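Local coordinates for protein ERPC (Borrelia burgdorferi, PDB 4BXM) that probably binds the host complement regulator factor H at the bacterial surface, as an outer surface lipoprotein of the Erp family of the Lyme disease spirochaete, at residues Asn33-Leu38 with Glu144-Leu149; Phe92-Tyr97 with Lys113-Lys118. All coordinates share one frame; numbering follows the deposited sequence.

Contact 1: residues Asn33-Leu38 with Glu144-Leu149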
ATOM      1  N   ASN A  33      -3.567   3.273 -17.825  1.00 88.26           N
ATOM      2  CA  ASN A  33      -4.791   3.364 -17.102  1.00 81.74           C
ATOM      3  C   ASN A  33      -5.747   2.302 -17.550  1.00 87.98           C
ATOM      4  O   ASN A  33      -5.566   1.666 -18.589  1.00 89.33           O
ATOM      5  CB  ASN A  33      -5.498   4.650 -17.437  1.00 86.29           C
ATOM      6  CG  ASN A  33      -4.738   5.880 -17.043  1.00 84.17           C
ATOM      7  OD1 ASN A  33      -5.343   6.892 -16.732  1.00 71.61           O
ATOM      8  ND2 ASN A  33      -3.423   5.813 -17.085  1.00 82.20           N
ATOM      9  N   ASN A  34      -6.797   2.103 -16.792  1.00 80.71           N
ATOM     10  CA  ASN A  34      -7.389   3.100 -15.965  1.00 76.68           C
ATOM     11  C   ASN A  34      -6.832   3.099 -14.570  1.00 59.08           C
ATOM     12  O   ASN A  34      -5.900   2.447 -14.311  1.00 58.58           O
ATOM     13  CB  ASN A  34      -8.903   2.847 -15.962  1.00 83.05           C
ATOM     14  CG  ASN A  34      -9.262   1.361 -15.911  1.00 85.87           C
ATOM     15  OD1 ASN A  34      -8.444   0.501 -16.231  1.00 79.01           O
ATOM     16  ND2 ASN A  34     -10.480   1.067 -15.490  1.00 85.44           N
ATOM     17  N   TRP A  35      -7.445   3.845 -13.682  1.00 59.66           N
ATOM     18  CA  TRP A  35      -7.430   3.516 -12.306  1.00 57.01           C
ATOM     19  C   TRP A  35      -8.433   2.375 -12.194  1.00 54.44           C
ATOM     20  O   TRP A  35      -9.519   2.473 -12.685  1.00 64.07           O
ATOM     21  CB  TRP A  35      -7.838   4.691 -11.440  1.00 46.05           C
ATOM     22  CG  TRP A  35      -6.766   5.665 -11.090  1.00 51.96           C
ATOM     23  CD1 TRP A  35      -6.676   6.908 -11.532  1.00 52.08           C
ATOM     24  CD2 TRP A  35      -5.676   5.495 -10.183  1.00 45.09           C
ATOM     25  NE1 TRP A  35      -5.619   7.535 -10.995  1.00 55.03           N
ATOM     26  CE2 TRP A  35      -4.978   6.689 -10.156  1.00 42.60           C
ATOM     27  CE3 TRP A  35      -5.210   4.440  -9.416  1.00 42.86           C
ATOM     28  CZ2 TRP A  35      -3.855   6.872  -9.416  1.00 39.25           C
ATOM     29  CZ3 TRP A  35      -4.114   4.628  -8.681  1.00 40.35           C
ATOM     30  CH2 TRP A  35      -3.437   5.836  -8.679  1.00 40.37           C
ATOM     31  N   ALA A  36      -8.047   1.287 -11.582  1.00 45.22           N
ATOM     32  CA  ALA A  36      -8.946   0.140 -11.311  1.00 43.35           C
ATOM     33  C   ALA A  36      -8.981  -0.125  -9.799  1.00 45.92           C
ATOM     34  O   ALA A  36      -7.991   0.164  -9.098  1.00 41.12           O
ATOM     35  CB  ALA A  36      -8.431  -1.095 -12.023  1.00 40.27           C
ATOM     36  N   ASP A  37     -10.093  -0.666  -9.287  1.00 40.00           N
ATOM     37  CA  ASP A  37     -10.166  -1.077  -7.885  1.00 40.92           C
ATOM     38  C   ASP A  37      -9.304  -2.338  -7.851  1.00 42.50           C
ATOM     39  O   ASP A  37      -9.516  -3.210  -8.692  1.00 42.80           O
ATOM     40  CB  ASP A  37     -11.580  -1.474  -7.503  1.00 41.71           C
ATOM     41  CG  ASP A  37     -12.545  -0.373  -7.668  1.00 47.41           C
ATOM     42  OD1 ASP A  37     -12.209   0.797  -7.372  1.00 49.27           O
ATOM     43  OD2 ASP A  37     -13.674  -0.679  -8.106  1.00 57.31           O
ATOM     44  N   LEU A  38      -8.325  -2.453  -6.952  1.00 32.27           N
ATOM     45  CA  LEU A  38      -7.531  -3.698  -6.908  1.00 30.97           C
ATOM     46  C   LEU A  38      -7.983  -4.706  -5.840  1.00 31.49           C
ATOM     47  O   LEU A  38      -8.163  -5.909  -6.116  1.00 32.17           O
ATOM     48  CB  LEU A  38      -6.044  -3.386  -6.764  1.00 31.20           C
ATOM     49  CG  LEU A  38      -5.117  -4.610  -6.677  1.00 30.36           C
ATOM     50  CD1 LEU A  38      -5.176  -5.463  -7.938  1.00 32.64           C
ATOM     51  CD2 LEU A  38      -3.682  -4.220  -6.325  1.00 33.15           C
ATOM     52  N   GLU A 144       1.182   2.560  -9.945  1.00 35.25           N
ATOM     53  CA  GLU A 144       0.830   3.628  -9.042  1.00 30.34           C
ATOM     54  C   GLU A 144      -0.376   3.173  -8.237  1.00 31.88           C
ATOM     55  O   GLU A 144      -1.236   2.458  -8.755  1.00 29.18           O
ATOM     56  CB  GLU A 144       0.528   4.900  -9.812  1.00 31.94           C
ATOM     57  CG  GLU A 144       0.423   6.151  -8.935  1.00 34.98           C
ATOM     58  CD  GLU A 144      -0.085   7.376  -9.682  1.00 40.78           C
ATOM     59  OE1 GLU A 144       0.022   7.359 -10.933  1.00 40.77           O
ATOM     60  OE2 GLU A 144      -0.573   8.358  -9.034  1.00 38.76           O
ATOM     61  N   TYR A 145      -0.460   3.584  -6.982  1.00 26.18           N
ATOM     62  CA  TYR A 145      -1.502   3.083  -6.121  1.00 26.29           C
ATOM     63  C   TYR A 145      -2.258   4.275  -5.594  1.00 27.14           C
ATOM     64  O   TYR A 145      -1.686   5.326  -5.422  1.00 27.83           O
ATOM     65  CB  TYR A 145      -0.981   2.212  -4.933  1.00 23.93           C
ATOM     66  CG  TYR A 145      -0.455   0.878  -5.356  1.00 25.29           C
ATOM     67  CD1 TYR A 145      -1.308  -0.198  -5.516  1.00 24.51           C
ATOM     68  CD2 TYR A 145       0.882   0.676  -5.587  1.00 23.80           C
ATOM     69  CE1 TYR A 145      -0.844  -1.427  -5.954  1.00 25.24           C
ATOM     70  CE2 TYR A 145       1.356  -0.555  -5.950  1.00 22.83           C
ATOM     71  CZ  TYR A 145       0.495  -1.615  -6.131  1.00 23.02           C
ATOM     72  OH  TYR A 145       0.904  -2.860  -6.582  1.00 22.93           O
ATOM     73  N   ALA A 146      -3.538   4.068  -5.273  1.00 29.01           N
ATOM     74  CA  ALA A 146      -4.338   5.086  -4.565  1.00 30.46           C
ATOM     75  C   ALA A 146      -5.306   4.511  -3.554  1.00 27.31           C
ATOM     76  O   ALA A 146      -5.864   3.396  -3.705  1.00 26.76           O
ATOM     77  CB  ALA A 146      -5.076   5.984  -5.557  1.00 31.30           C
ATOM     78  N   ILE A 147      -5.473   5.285  -2.502  1.00 26.65           N
ATOM     79  CA  ILE A 147      -6.305   4.892  -1.365  1.00 28.46           C
ATOM     80  C   ILE A 147      -7.064   6.116  -0.906  1.00 24.55           C
ATOM     81  O   ILE A 147      -6.483   7.171  -0.695  1.00 25.41           O
ATOM     82  CB  ILE A 147      -5.473   4.431  -0.124  1.00 25.31           C
ATOM     83  CG1 ILE A 147      -4.757   3.134  -0.425  1.00 28.65           C
ATOM     84  CG2 ILE A 147      -6.407   4.261   1.050  1.00 29.50           C
ATOM     85  CD1 ILE A 147      -3.544   2.795   0.423  1.00 29.28           C
ATOM     86  N   LEU A 148      -8.336   5.960  -0.602  1.00 25.45           N
ATOM     87  CA  LEU A 148      -9.099   7.112  -0.147  1.00 27.02           C
ATOM     88  C   LEU A 148      -8.534   7.809   1.088  1.00 24.91           C
ATOM     89  O   LEU A 148      -8.261   7.241   2.122  1.00 26.25           O
ATOM     90  CB  LEU A 148     -10.577   6.703   0.078  1.00 32.18           C
ATOM     91  CG  LEU A 148     -11.620   7.809   0.158  1.00 39.15           C
ATOM     92  CD1 LEU A 148     -11.689   8.610  -1.152  1.00 41.82           C
ATOM     93  CD2 LEU A 148     -12.969   7.156   0.455  1.00 38.28           C
ATOM     94  N   LEU A 149      -8.365   9.094   0.986  1.00 26.35           N
ATOM     95  CA  LEU A 149      -7.704   9.841   2.023  1.00 29.56           C
ATOM     96  C   LEU A 149      -8.454   9.812   3.343  1.00 35.31           C
ATOM     97  O   LEU A 149      -7.831   9.751   4.426  1.00 26.05           O
ATOM     98  CB  LEU A 149      -7.492  11.286   1.559  1.00 31.91           C
ATOM     99  CG  LEU A 149      -7.009  12.213   2.679  1.00 32.70           C
ATOM    100  CD1 LEU A 149      -5.663  11.801   3.239  1.00 32.63           C
ATOM    101  CD2 LEU A 149      -6.952  13.605   2.113  1.00 33.50           C
TER
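Trp35 and Ala146 face each other across strands 35-38 and 144-148, whose axes come no closer than 8.6 Å and run at 67° to each other, too far apart for backbone pairing. No hydrogen bond joins the two segments; side chains do the bridging. Trp35 sets its CG beside its own backbone N, anti to the carbonyl carbon (chi1 -84°). The six-membered half of the indole reaches the other strand. Two neighbouring atoms of that half, CZ3 and CH2, both press on Ala146 CB, each at 3.5 Å. At this alanine the ring comes right down to the main chain, with Trp35 CZ3 also 3.5 Å from Ala146 N and the backbone carbon of Tyr145 at the ring edge. Glu144 adds a flank: its extended chain crosses the indole obliquely, CG and the carboxylate against CH2 and CZ2, with Glu144 OE2 3.6 Å from Trp35 CZ2. The carboxylate plane is turned 70° from the ring, while OE1 has a long, weak ion pair with Lys29. Tyr145 starts off in the other direction, and its ring edge meets Leu38, Tyr145 CE1 to Leu38 CD2 at 4.0 Å. The hydroxyl of that tyrosine is held by Glu103, and its ring meets Phe71 edge-to-face. Strand 21-29 fills the gap between the segments: Ala36 and Leu38 hydrogen-bond to it from one side, Glu144 and Ala146 from the other, and the indole touches its Lys29. This is contact between next-nearest strands of a strongly twisted antiparallel sheet, in which the chain's last strand, 142-148, pairs with its first and the large tryptophan spans the strand in between.

Contact 2: residues Phe92-Tyr97 with Lys113-Lys118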
ATOM      1  N   PHE A  92       8.117   7.869   3.516  1.00 22.21           N
ATOM      2  CA  PHE A  92       8.613   6.940   4.547  1.00 21.87           C
ATOM      3  C   PHE A  92       9.419   5.859   3.852  1.00 20.79           C
ATOM      4  O   PHE A  92       9.239   5.549   2.647  1.00 26.25           O
ATOM      5  CB  PHE A  92       7.471   6.344   5.427  1.00 21.87           C
ATOM      6  CG  PHE A  92       6.464   5.601   4.628  1.00 21.55           C
ATOM      7  CD1 PHE A  92       5.471   6.283   3.940  1.00 20.06           C
ATOM      8  CD2 PHE A  92       6.574   4.225   4.454  1.00 22.76           C
ATOM      9  CE1 PHE A  92       4.559   5.594   3.179  1.00 20.09           C
ATOM     10  CE2 PHE A  92       5.697   3.542   3.640  1.00 21.36           C
ATOM     11  CZ  PHE A  92       4.676   4.232   3.019  1.00 21.04           C
ATOM     12  N   LYS A  93      10.301   5.259   4.630  1.00 22.32           N
ATOM     13  CA  LYS A  93      11.077   4.100   4.194  1.00 23.55           C
ATOM     14  C   LYS A  93      10.468   2.768   4.650  1.00 20.10           C
ATOM     15  O   LYS A  93      10.318   2.527   5.836  1.00 19.56           O
ATOM     16  CB  LYS A  93      12.526   4.241   4.690  1.00 26.91           C
ATOM     17  CG  LYS A  93      13.538   3.542   3.777  1.00 32.50           C
ATOM     18  CD  LYS A  93      14.910   3.459   4.449  1.00 35.88           C
ATOM     19  CE  LYS A  93      14.934   2.300   5.457  1.00 42.17           C
ATOM     20  NZ  LYS A  93      16.023   2.435   6.479  1.00 55.56           N
ATOM     21  N   THR A  94      10.222   1.873   3.708  1.00 18.69           N
ATOM     22  CA  THR A  94       9.911   0.501   4.031  1.00 18.37           C
ATOM     23  C   THR A  94      11.171  -0.316   4.331  1.00 20.96           C
ATOM     24  O   THR A  94      12.249   0.005   3.817  1.00 21.34           O
ATOM     25  CB  THR A  94       9.128  -0.090   2.866  1.00 18.88           C
ATOM     26  OG1 THR A  94       9.870  -0.040   1.620  1.00 18.82           O
ATOM     27  CG2 THR A  94       7.873   0.770   2.687  1.00 19.93           C
ATOM     28  N   SER A  95      11.047  -1.378   5.125  1.00 20.56           N
ATOM     29  CA  SER A  95      12.139  -2.331   5.367  1.00 19.51           C
ATOM     30  C   SER A  95      12.057  -3.334   4.250  1.00 21.59           C
ATOM     31  O   SER A  95      13.051  -3.712   3.590  1.00 19.40           O
ATOM     32  CB  SER A  95      11.944  -3.001   6.734  1.00 22.83           C
ATOM     33  OG  SER A  95      10.554  -3.311   6.882  1.00 25.14           O
ATOM     34  N   LEU A  96      10.846  -3.599   3.847  1.00 21.61           N
ATOM     35  CA  LEU A  96      10.626  -4.572   2.812  1.00 22.28           C
ATOM     36  C   LEU A  96       9.406  -4.275   1.993  1.00 23.50           C
ATOM     37  O   LEU A  96       8.389  -3.938   2.552  1.00 22.42           O
ATOM     38  CB  LEU A  96      10.488  -5.914   3.536  1.00 26.79           C
ATOM     39  CG  LEU A  96      10.594  -7.119   2.693  1.00 38.24           C
ATOM     40  CD1 LEU A  96      12.029  -7.260   2.165  1.00 40.73           C
ATOM     41  CD2 LEU A  96      10.178  -8.285   3.591  1.00 44.67           C
ATOM     42  N   TYR A  97       9.523  -4.329   0.653  1.00 22.63           N
ATOM     43  CA  TYR A  97       8.428  -4.048  -0.240  1.00 20.41           C
ATOM     44  C   TYR A  97       8.330  -5.163  -1.274  1.00 22.26           C
ATOM     45  O   TYR A  97       9.335  -5.456  -1.964  1.00 21.30           O
ATOM     46  CB  TYR A  97       8.658  -2.687  -0.914  1.00 18.85           C
ATOM     47  CG  TYR A  97       7.575  -2.329  -1.878  1.00 18.14           C
ATOM     48  CD1 TYR A  97       7.545  -2.863  -3.162  1.00 18.69           C
ATOM     49  CD2 TYR A  97       6.533  -1.456  -1.515  1.00 18.32           C
ATOM     50  CE1 TYR A  97       6.504  -2.597  -4.044  1.00 18.36           C
ATOM     51  CE2 TYR A  97       5.474  -1.213  -2.371  1.00 19.14           C
ATOM     52  CZ  TYR A  97       5.469  -1.758  -3.658  1.00 19.37           C
ATOM     53  OH  TYR A  97       4.447  -1.421  -4.549  1.00 20.87           O
ATOM     54  N   LYS A 113      13.121   0.505   0.388  1.00 21.28           N
ATOM     55  CA  LYS A 113      12.539   1.378  -0.700  1.00 19.60           C
ATOM     56  C   LYS A 113      11.703   2.491  -0.050  1.00 19.24           C
ATOM     57  O   LYS A 113      10.886   2.246   0.851  1.00 21.62           O
ATOM     58  CB  LYS A 113      11.690   0.585  -1.598  1.00 23.09           C
ATOM     59  CG  LYS A 113      10.796   1.350  -2.558  1.00 25.87           C
ATOM     60  CD  LYS A 113       9.940   0.342  -3.311  1.00 27.65           C
ATOM     61  CE  LYS A 113       8.993   1.001  -4.308  1.00 25.23           C
ATOM     62  NZ  LYS A 113       9.803   1.910  -5.148  1.00 27.13           N
ATOM     63  N   GLU A 114      11.939   3.688  -0.478  1.00 19.33           N
ATOM     64  CA  GLU A 114      11.330   4.888  -0.009  1.00 24.23           C
ATOM     65  C   GLU A 114      10.001   4.993  -0.762  1.00 24.18           C
ATOM     66  O   GLU A 114       9.955   4.853  -1.960  1.00 24.41           O
ATOM     67  CB  GLU A 114      12.265   6.080  -0.348  1.00 28.05           C
ATOM     68  CG  GLU A 114      11.971   7.430   0.381  1.00 37.10           C
ATOM     69  CD  GLU A 114      12.124   7.378   1.934  1.00 45.93           C
ATOM     70  OE1 GLU A 114      12.946   6.561   2.474  1.00 44.24           O
ATOM     71  OE2 GLU A 114      11.407   8.150   2.660  1.00 55.72           O
ATOM     72  N   ILE A 115       8.941   5.248  -0.033  1.00 23.17           N
ATOM     73  CA  ILE A 115       7.604   5.521  -0.614  1.00 24.29           C
ATOM     74  C   ILE A 115       7.274   7.004  -0.487  1.00 21.86           C
ATOM     75  O   ILE A 115       7.297   7.553   0.608  1.00 21.89           O
ATOM     76  CB  ILE A 115       6.526   4.692   0.098  1.00 24.69           C
ATOM     77  CG1 ILE A 115       6.788   3.206  -0.032  1.00 22.02           C
ATOM     78  CG2 ILE A 115       5.130   4.947  -0.450  1.00 29.22           C
ATOM     79  CD1 ILE A 115       6.915   2.713  -1.426  1.00 27.39           C
ATOM     80  N   ILE A 116       6.956   7.639  -1.617  1.00 21.17           N
ATOM     81  CA  ILE A 116       6.578   9.033  -1.657  1.00 27.42           C
ATOM     82  C   ILE A 116       5.079   9.147  -1.896  1.00 23.30           C
ATOM     83  O   ILE A 116       4.575   8.572  -2.813  1.00 25.66           O
ATOM     84  CB  ILE A 116       7.410   9.816  -2.688  1.00 31.10           C
ATOM     85  CG1 ILE A 116       8.862   9.917  -2.131  1.00 34.46           C
ATOM     86  CG2 ILE A 116       6.868  11.225  -2.820  1.00 32.90           C
ATOM     87  CD1 ILE A 116       9.824  10.571  -3.102  1.00 40.17           C
ATOM     88  N   THR A 117       4.377   9.843  -0.999  1.00 24.69           N
ATOM     89  CA  THR A 117       2.913   9.963  -1.094  1.00 22.55           C
ATOM     90  C   THR A 117       2.542  11.401  -1.417  1.00 23.71           C
ATOM     91  O   THR A 117       3.292  12.322  -1.134  1.00 23.32           O
ATOM     92  CB  THR A 117       2.170   9.569   0.210  1.00 22.47           C
ATOM     93  OG1 THR A 117       2.501  10.460   1.228  1.00 20.32           O
ATOM     94  CG2 THR A 117       2.507   8.107   0.691  1.00 23.49           C
ATOM     95  N   LYS A 118       1.390  11.545  -2.066  1.00 25.21           N
ATOM     96  CA  LYS A 118       0.871  12.802  -2.565  1.00 27.89           C
ATOM     97  C   LYS A 118      -0.660  12.704  -2.334  1.00 28.90           C
ATOM     98  O   LYS A 118      -1.248  11.652  -2.532  1.00 27.38           O
ATOM     99  CB  LYS A 118       1.075  12.961  -4.118  1.00 32.24           C
ATOM    100  CG  LYS A 118       2.500  12.827  -4.682  1.00 32.92           C
ATOM    101  CD  LYS A 118       2.552  13.066  -6.176  1.00 33.21           C
ATOM    102  CE  LYS A 118       3.784  12.435  -6.813  1.00 38.18           C
ATOM    103  NZ  LYS A 118       4.089  12.998  -8.164  1.00 40.43           N
TER
HETATM  104  O   HOH W   1      11.755  -1.810   1.175  1.00 29.43           O
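Phe92 and Tyr97 each turn a ring face toward the partner segment. Over one face of the Phe92 ring sits Ile115 CB, 3.5 Å from the plane and displaced toward the rim, a CH-pi contact; at the ring edge Thr117 CG2 lies 4.1 Å from Phe92 CE1. The phenyl has its CG tucked between its backbone N and carbonyl carbon (chi1 59°), and the Phe92 and Ile115 side chains lie side by side, pointing the same way. Over one face of Tyr97 passes the aliphatic chain of Lys113, with CD near CG of the ring and CE 4.2 Å above its centre. Beyond, Lys113 NZ is 5.7 Å from the ring centroid, at most a weak cation-pi attraction, and makes a weak hydrogen bond to Gly132 O. Phe92 and Ile115 are an antiparallel hydrogen-bonded pair, Ile115 N giving Phe92 O a nearly straight bond of 2.7 Å. Further along, Lys113 O takes two donors from one residue, Thr94 N and Thr94 OG1, the hydroxyl approaching on a lone pair at 2.6 Å. A water donates to the same OG1 and accepts from Lys113 N, closing a ring of bonds. Lys93 and Glu114 form the adjacent non-hydrogen-bonded pair, Glu114 OE1 reaching back to 3.2 Å from Lys93 CB. Next comes a classic beta bulge, Ser95 and Leu96 both facing Ser73, as segment 92-97 exchanges its pairing with strand 114-122 for pairing with strand 67-74. Helix 79-88 packs on Phe92 through Asn81, Ala85 and an edge-to-face Phe82, and its Ala85 O takes a hydrogen bond from Thr117 OG1, while strand 125-134 borders Ile115 through Phe130.

Overall arrangement
Contacts 1 and 2 belong to one twisted antiparallel sheet, with centres about 17 Å apart, and contact 2 falls within the chain that separates the two segments of contact 1. They meet through two tyrosines: Tyr145 CE2 of contact 1 packs 3.5 Å from Tyr97 OH of contact 2. Glu103 ties them further, one carboxylate oxygen bonding to each hydroxyl, OE1 to Tyr145 and OE2 to Tyr97. Phe130 on strand 125-134 is a second shared neighbour, its ring meeting that of Tyr145 and its side chain touching Ile115. No ligand is bound at either place, and neither contact can be assigned to factor H binding from its geometry.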